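Local coordinates for intergenic-region protein (PDB 2WJ9) that probably inhibits type I restriction enzymes of the host, as an antirestriction protein of the ArdB family, at residues F78-M81 and D82-C85; E129-P132 and E133-G136; I57-W60 and P61-G65. One frame throughout, in Å; residues are numbered along the deposited sequence.

Contact 1: F78-M81 and D82-C85; sequences FGWM and DRLC. With SO4 (sulfate ion), chain H.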
loop_
_atom_site.group_PDB
_atom_site.type_symbol
_atom_site.label_atom_id
_atom_site.label_comp_id
_atom_site.label_asym_id
_atom_site.label_seq_id
_atom_site.Cartn_x
_atom_site.Cartn_y
_atom_site.Cartn_z
ATOM N N PHE B 78 15.406 -5.707 -14.562
ATOM C CA PHE B 78 16.821 -5.866 -14.934
ATOM C C PHE B 78 17.413 -4.539 -15.431
ATOM O O PHE B 78 18.579 -4.238 -15.168
ATOM C CB PHE B 78 17.005 -6.974 -15.987
ATOM C CG PHE B 78 16.857 -8.384 -15.441
ATOM C CD1 PHE B 78 17.530 -8.781 -14.287
ATOM C CD2 PHE B 78 16.089 -9.330 -16.112
ATOM C CE1 PHE B 78 17.412 -10.090 -13.801
ATOM C CE2 PHE B 78 15.966 -10.639 -15.633
ATOM C CZ PHE B 78 16.617 -11.017 -14.475
ATOM N N GLY B 79 16.604 -3.751 -16.141
ATOM C CA GLY B 79 17.011 -2.418 -16.595
ATOM C C GLY B 79 17.341 -1.509 -15.424
ATOM O O GLY B 79 18.385 -0.870 -15.411
ATOM N N TRP B 80 16.453 -1.450 -14.434
ATOM C CA TRP B 80 16.733 -0.663 -13.223
ATOM C C TRP B 80 17.983 -1.178 -12.487
ATOM O O TRP B 80 18.800 -0.387 -12.020
ATOM C CB TRP B 80 15.521 -0.605 -12.281
ATOM C CG TRP B 80 14.513 0.426 -12.689
ATOM C CD1 TRP B 80 13.296 0.203 -13.255
ATOM C CD2 TRP B 80 14.658 1.853 -12.600
ATOM N NE1 TRP B 80 12.660 1.399 -13.506
ATOM C CE2 TRP B 80 13.475 2.426 -13.116
ATOM C CE3 TRP B 80 15.662 2.696 -12.114
ATOM C CZ2 TRP B 80 13.268 3.808 -13.163
ATOM C CZ3 TRP B 80 15.465 4.081 -12.180
ATOM C CH2 TRP B 80 14.274 4.617 -12.693
ATOM N N MET B 81 18.141 -2.497 -12.411
ATOM C CA MET B 81 19.281 -3.091 -11.708
ATOM C C MET B 81 20.598 -2.687 -12.397
ATOM O O MET B 81 21.597 -2.379 -11.725
ATOM C CB MET B 81 19.106 -4.615 -11.634
ATOM C CG MET B 81 19.992 -5.343 -10.642
ATOM S SD MET B 81 19.819 -4.823 -8.933
ATOM C CE MET B 81 21.325 -3.870 -8.748
ATOM N N ASP B 82 20.592 -2.652 -13.728
ATOM C CA ASP B 82 21.753 -2.167 -14.488
ATOM C C ASP B 82 22.048 -0.686 -14.268
ATOM O O ASP B 82 23.208 -0.291 -14.291
ATOM C CB ASP B 82 21.575 -2.381 -15.993
ATOM C CG ASP B 82 21.783 -3.819 -16.418
ATOM O OD1 ASP B 82 22.328 -4.629 -15.639
ATOM O OD2 ASP B 82 21.406 -4.130 -17.560
ATOM N N ARG B 83 21.011 0.130 -14.095
ATOM C CA ARG B 83 21.211 1.557 -13.798
ATOM C C ARG B 83 21.805 1.753 -12.408
ATOM O O ARG B 83 22.675 2.603 -12.215
ATOM C CB ARG B 83 19.900 2.339 -13.868
ATOM C CG ARG B 83 19.453 2.689 -15.255
ATOM C CD ARG B 83 18.109 3.414 -15.235
ATOM N NE ARG B 83 17.455 3.223 -16.525
ATOM C CZ ARG B 83 16.384 2.468 -16.749
ATOM N NH1 ARG B 83 15.755 1.838 -15.759
ATOM N NH2 ARG B 83 15.924 2.362 -17.991
ATOM N N LEU B 84 21.315 0.973 -11.447
ATOM C CA LEU B 84 21.700 1.133 -10.043
ATOM C C LEU B 84 23.075 0.549 -9.726
ATOM O O LEU B 84 23.785 1.083 -8.876
ATOM C CB LEU B 84 20.647 0.511 -9.123
ATOM C CG LEU B 84 19.264 1.175 -9.176
ATOM C CD1 LEU B 84 18.250 0.417 -8.310
ATOM C CD2 LEU B 84 19.350 2.657 -8.783
ATOM N N CYS B 85 23.446 -0.538 -10.400
ATOM C CA CYS B 85 24.679 -1.260 -10.075
ATOM C C CYS B 85 25.927 -0.454 -10.440
ATOM O O CYS B 85 26.068 -0.003 -11.571
ATOM C CB CYS B 85 24.714 -2.615 -10.782
ATOM S SG CYS B 85 26.106 -3.679 -10.292
HETATM S S SO4 H . 12.042 2.206 -18.262
HETATM O O1 SO4 H . 12.333 3.056 -17.105
HETATM O O2 SO4 H . 13.279 1.935 -18.989
HETATM O O3 SO4 H . 11.448 0.977 -17.707
HETATM O O4 SO4 H . 11.124 2.916 -19.166
#

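Contact 2: E129-P132 and E133-G136; sequences EMSP and EAAG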
loop_
_atom_site.group_PDB
_atom_site.type_symbol
_atom_site.label_atom_id
_atom_site.label_comp_id
_atom_site.label_asym_id
_atom_site.label_seq_id
_atom_site.Cartn_x
_atom_site.Cartn_y
_atom_site.Cartn_z
ATOM N N GLU B 129 25.293 0.251 0.172
ATOM C CA GLU B 129 25.809 -1.112 0.150
ATOM C C GLU B 129 24.752 -2.051 0.742
ATOM O O GLU B 129 24.199 -1.768 1.798
ATOM C CB GLU B 129 27.107 -1.183 0.950
ATOM C CG GLU B 129 27.915 -2.451 0.744
ATOM C CD GLU B 129 29.309 -2.369 1.340
ATOM O OE1 GLU B 129 29.702 -1.289 1.849
ATOM O OE2 GLU B 129 30.020 -3.396 1.307
ATOM N N MET B 130 24.471 -3.155 0.058
ATOM C CA MET B 130 23.418 -4.073 0.499
ATOM C C MET B 130 23.548 -5.475 -0.111
ATOM O O MET B 130 24.280 -5.682 -1.077
ATOM C CB MET B 130 22.027 -3.481 0.193
ATOM C CG MET B 130 21.647 -3.416 -1.299
ATOM S SD MET B 130 20.163 -2.421 -1.622
ATOM C CE MET B 130 20.924 -0.797 -1.574
ATOM N N SER B 131 22.815 -6.429 0.458
ATOM C CA SER B 131 22.791 -7.803 -0.055
ATOM C C SER B 131 22.183 -7.864 -1.457
ATOM O O SER B 131 21.412 -6.975 -1.843
ATOM C CB SER B 131 21.997 -8.723 0.880
ATOM O OG SER B 131 20.626 -8.359 0.925
ATOM N N PRO B 132 22.547 -8.893 -2.243
ATOM C CA PRO B 132 21.824 -9.130 -3.501
ATOM C C PRO B 132 20.291 -9.161 -3.359
ATOM O O PRO B 132 19.605 -8.548 -4.192
ATOM C CB PRO B 132 22.393 -10.470 -3.972
ATOM C CG PRO B 132 23.807 -10.453 -3.454
ATOM C CD PRO B 132 23.681 -9.829 -2.087
ATOM N N GLU B 133 19.761 -9.831 -2.328
ATOM C CA GLU B 133 18.291 -9.830 -2.087
ATOM C C GLU B 133 17.742 -8.413 -1.981
ATOM O O GLU B 133 16.748 -8.073 -2.637
ATOM C CB GLU B 133 17.836 -10.608 -0.813
ATOM C CG GLU B 133 16.275 -10.913 -0.825
ATOM C CD GLU B 133 15.526 -10.899 0.537
ATOM O OE1 GLU B 133 16.110 -10.583 1.592
ATOM O OE2 GLU B 133 14.293 -11.215 0.538
ATOM N N ALA B 134 18.367 -7.596 -1.133
ATOM C CA ALA B 134 17.892 -6.226 -0.903
ATOM C C ALA B 134 17.953 -5.357 -2.169
ATOM O O ALA B 134 17.039 -4.569 -2.437
ATOM C CB ALA B 134 18.655 -5.574 0.241
ATOM N N ALA B 135 19.032 -5.504 -2.943
ATOM C CA ALA B 135 19.141 -4.847 -4.253
ATOM C C ALA B 135 17.965 -5.177 -5.184
ATOM O O ALA B 135 17.392 -4.287 -5.821
ATOM C CB ALA B 135 20.460 -5.220 -4.918
ATOM N N GLY B 136 17.609 -6.458 -5.261
ATOM C CA GLY B 136 16.462 -6.895 -6.056
ATOM C C GLY B 136 15.143 -6.278 -5.596
ATOM O O GLY B 136 14.310 -5.867 -6.420
#

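Contact 3: I57-W60 and P61-G65; sequences ISFW and PQHFG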
loop_
_atom_site.group_PDB
_atom_site.type_symbol
_atom_site.label_atom_id
_atom_site.label_comp_id
_atom_site.label_asym_id
_atom_site.label_seq_id
_atom_site.Cartn_x
_atom_site.Cartn_y
_atom_site.Cartn_z
ATOM N N ILE B 57 6.718 -20.229 -14.923
ATOM C CA ILE B 57 6.278 -19.665 -16.193
ATOM C C ILE B 57 4.925 -18.938 -16.104
ATOM O O ILE B 57 4.660 -18.028 -16.893
ATOM C CB ILE B 57 6.265 -20.732 -17.314
ATOM C CG1 ILE B 57 6.066 -20.068 -18.684
ATOM C CG2 ILE B 57 5.206 -21.797 -17.034
ATOM C CD1 ILE B 57 6.948 -18.848 -18.919
ATOM N N SER B 58 4.099 -19.310 -15.129
ATOM C CA SER B 58 2.787 -18.667 -14.919
ATOM C C SER B 58 2.810 -17.415 -14.020
ATOM O O SER B 58 1.803 -16.713 -13.901
ATOM C CB SER B 58 1.807 -19.692 -14.349
ATOM O OG SER B 58 1.578 -20.734 -15.279
ATOM N N PHE B 59 3.959 -17.127 -13.419
ATOM C CA PHE B 59 4.090 -16.069 -12.398
ATOM C C PHE B 59 3.585 -14.692 -12.839
ATOM O O PHE B 59 2.750 -14.090 -12.163
ATOM C CB PHE B 59 5.559 -15.991 -11.946
ATOM C CG PHE B 59 5.852 -14.901 -10.949
ATOM C CD1 PHE B 59 5.591 -15.081 -9.593
ATOM C CD2 PHE B 59 6.424 -13.702 -11.361
ATOM C CE1 PHE B 59 5.881 -14.077 -8.671
ATOM C CE2 PHE B 59 6.720 -12.699 -10.451
ATOM C CZ PHE B 59 6.455 -12.875 -9.110
ATOM N N TRP B 60 4.106 -14.192 -13.961
ATOM C CA TRP B 60 3.808 -12.828 -14.387
ATOM C C TRP B 60 2.331 -12.610 -14.764
ATOM O O TRP B 60 1.723 -11.669 -14.253
ATOM C CB TRP B 60 4.796 -12.344 -15.457
ATOM C CG TRP B 60 6.200 -12.137 -14.892
ATOM C CD1 TRP B 60 7.295 -12.926 -15.096
ATOM C CD2 TRP B 60 6.625 -11.083 -14.020
ATOM N NE1 TRP B 60 8.383 -12.417 -14.417
ATOM C CE2 TRP B 60 7.999 -11.284 -13.751
ATOM C CE3 TRP B 60 5.986 -9.975 -13.460
ATOM C CZ2 TRP B 60 8.735 -10.426 -12.926
ATOM C CZ3 TRP B 60 6.715 -9.120 -12.640
ATOM C CH2 TRP B 60 8.077 -9.360 -12.374
ATOM N N PRO B 61 1.747 -13.462 -15.646
ATOM C CA PRO B 61 0.317 -13.254 -15.914
ATOM C C PRO B 61 -0.579 -13.524 -14.691
ATOM O O PRO B 61 -1.570 -12.811 -14.495
ATOM C CB PRO B 61 0.021 -14.222 -17.065
ATOM C CG PRO B 61 1.064 -15.277 -16.968
ATOM C CD PRO B 61 2.296 -14.575 -16.444
ATOM N N GLN B 62 -0.213 -14.503 -13.864
ATOM C CA GLN B 62 -1.012 -14.856 -12.681
ATOM C C GLN B 62 -1.126 -13.692 -11.688
ATOM O O GLN B 62 -2.217 -13.427 -11.168
ATOM C CB GLN B 62 -0.442 -16.107 -11.993
ATOM C CG GLN B 62 -1.125 -16.514 -10.692
ATOM C CD GLN B 62 -0.714 -17.914 -10.218
ATOM O OE1 GLN B 62 -0.472 -18.812 -11.028
ATOM N NE2 GLN B 62 -0.623 -18.093 -8.900
ATOM N N HIS B 63 -0.008 -12.999 -11.447
ATOM C CA HIS B 63 0.050 -11.922 -10.436
ATOM C C HIS B 63 -0.032 -10.495 -10.999
ATOM O O HIS B 63 -0.358 -9.564 -10.258
ATOM C CB HIS B 63 1.309 -12.065 -9.567
ATOM C CG HIS B 63 1.341 -13.321 -8.749
ATOM N ND1 HIS B 63 0.729 -13.423 -7.516
ATOM C CD2 HIS B 63 1.896 -14.533 -8.993
ATOM C CE1 HIS B 63 0.913 -14.642 -7.037
ATOM N NE2 HIS B 63 1.616 -15.335 -7.913
ATOM N N PHE B 64 0.245 -10.332 -12.290
ATOM C CA PHE B 64 0.366 -8.993 -12.901
ATOM C C PHE B 64 -0.469 -8.820 -14.189
ATOM O O PHE B 64 -0.433 -7.754 -14.803
ATOM C CB PHE B 64 1.846 -8.661 -13.198
ATOM C CG PHE B 64 2.734 -8.615 -11.969
ATOM C CD1 PHE B 64 3.038 -7.402 -11.354
ATOM C CD2 PHE B 64 3.272 -9.783 -11.436
ATOM C CE1 PHE B 64 3.862 -7.352 -10.229
ATOM C CE2 PHE B 64 4.087 -9.746 -10.308
ATOM C CZ PHE B 64 4.387 -8.537 -9.705
ATOM N N GLY B 65 -1.246 -9.834 -14.573
ATOM C CA GLY B 65 -1.914 -9.853 -15.886
ATOM C C GLY B 65 -2.976 -8.787 -16.170
ATOM O O GLY B 65 -3.430 -8.651 -17.312
#

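Contact 1: F78-M81 and D82-C85
Arg-83 reaches back along the helix and brings one end of its guanidinium down onto the indole of Trp-80. NH1 does the touching: it sits 3.3 Å from CD2 of Trp-80, over the middle of the ring system, while the guanidinium plane stands steeply to the indole at 69°. This is a cation-pi contact made with an edge of the guanidinium, with CZ of Arg-83 4.6 Å from the centroid of the six-membered ring. The reach comes from the arginine chain, which runs extended from CG to NE after CG leaves on the side of the backbone N (chi1 -79°). NH2 gives a hydrogen bond of 2.9 Å to O2 of a sulfate, an ion that Arg-76 also holds and that probably came from the crystallisation liquor.

Underneath runs a regular alpha-helix, the last two turns of helix 73-84, with Leu-84 N bonded to Trp-80 O at 2.9 Å. Cys-85 N still reaches Met-81 O, but Cys-85 itself has left helical geometry and is tied to Cys-89 by a disulfide. On the buried side Met-81 bends at chi2 and chi3, and its CE comes to 4.1 Å from CB of Cys-85; Met-81 and Leu-84 both pack on Leu-119 of strand 117-121.

Contact 2: E129-P132 and E133-G136
The hydroxyl of Ser-131 is gripped by two groups: OG accepts from the backbone N of Ala-134 at 3.1 Å, with an angle of 163° at the hydrogen, and is also hydrogen-bonded to the carboxylate of Glu-172. This makes Ser-131 the N-cap of helix 132-151, at the junction where strand 126-130 gives way to the helix. With OG set between its own backbone N and carbonyl carbon (chi1 65°), the hydroxyl turns back over the first turn and meets the N-H of Ala-134.

Pro-132 follows as the first helical residue, a place where the missing N-H costs nothing. The regular pattern starts at once: Ala-135 N bonds Ser-131 O at 3.0 Å, almost straight at 171°, and Gly-136 N bonds Pro-132 O at 3.1 Å. Glu-133 sends its carboxylate away from the cap to His-170, with a weak second bond to Tyr-166, which ties the first turn to the region around the end of helix 154-168. Being close to the helix N terminus, this carboxylate would probably be stabilised as the anion.

Met-130, the last residue of the strand, folds its side chain back against the same turn. Its chain bends only at the SD-CE end, and Leu-119 and Ala-175 also pack on it. CG lies 4.2 Å from CB of Ala-135, and SD settles against the backbone between the two alanines, 3.5 Å from Ala-135 N and 4.0 Å from CB of Ala-134.

Contact 3: I57-W60 and P61-G65
Phe-59 points its ring anti to the backbone N (chi1 177°), whereas Trp-60 and Phe-64 both place CG beside theirs (chi1 -69° in Trp-60), and these choices gather the rings along one side of a short helix. Trp-60 and Phe-64, one turn apart, run side by side in the same direction. The benzo edge of the indole comes over one face of the Phe-64 ring, CE3 of Trp-60 standing 3.4 Å from CD2 of Phe-64, and the planes are inclined at 44°, so the pair is oblique. Phe-59 fills in from the neighbouring position: its CD2 lies over the centre of the indole, and its CE2 meets CE2 of Phe-64 at 4.0 Å.

His-63 crosses Phe-59 at about a right angle. Its CD2 is 3.8 Å from CD1 of Phe-59 and also lies 3.3 Å from Phe-59 O, which sits at the edge of the imidazole in its plane. The polar atoms of two of these rings find partners in other parts of the chain: His-63 ND1 bonds Ser-34, and Trp-60 NE1 bonds Glu-74, an anchor that helps fix the rotation of the indole.

The backbone holds the ring positions in place. Gln-62 N bonds Ser-58 O at 3.0 Å, His-63 N bonds Phe-59 O at 3.1 Å, and Phe-64 N bonds Trp-60 O at 2.8 Å. Pro-61, which has no N-H to offer, rests CD against CB of Trp-60. Beyond the segments, Phe-59 packs on Leu-95 and Ala-103, Phe-64 stacks on His-159, and Trp-60 and Phe-64 share Trp-70 and Leu-73. Phe-59, Trp-60, His-63 and Phe-64 thus form an aromatic cluster by which helix 59-64 is seated on strands 93-98 and 103-107.

Overall arrangement
From the N terminus the three contacts come in the order 3, 1, 2, strictly in series: none nests within another or crosses it, and each closes only a local turn. Contact 3 forms helix 59-64, which packs on the three-stranded antiparallel sheet; helix 73-84 follows, and its far end is contact 1. The chain then passes through the strands to contact 2, where the hairpin of 117-121 and 126-130 leads into helix 132-151. Contacts 1 and 2 touch, Met-81 SD lying 4.0 Å from Ala-135 O, and both lean on Leu-119. Contact 3 stands apart, its centre about 24 Å from that of contact 2, across the chain's centre.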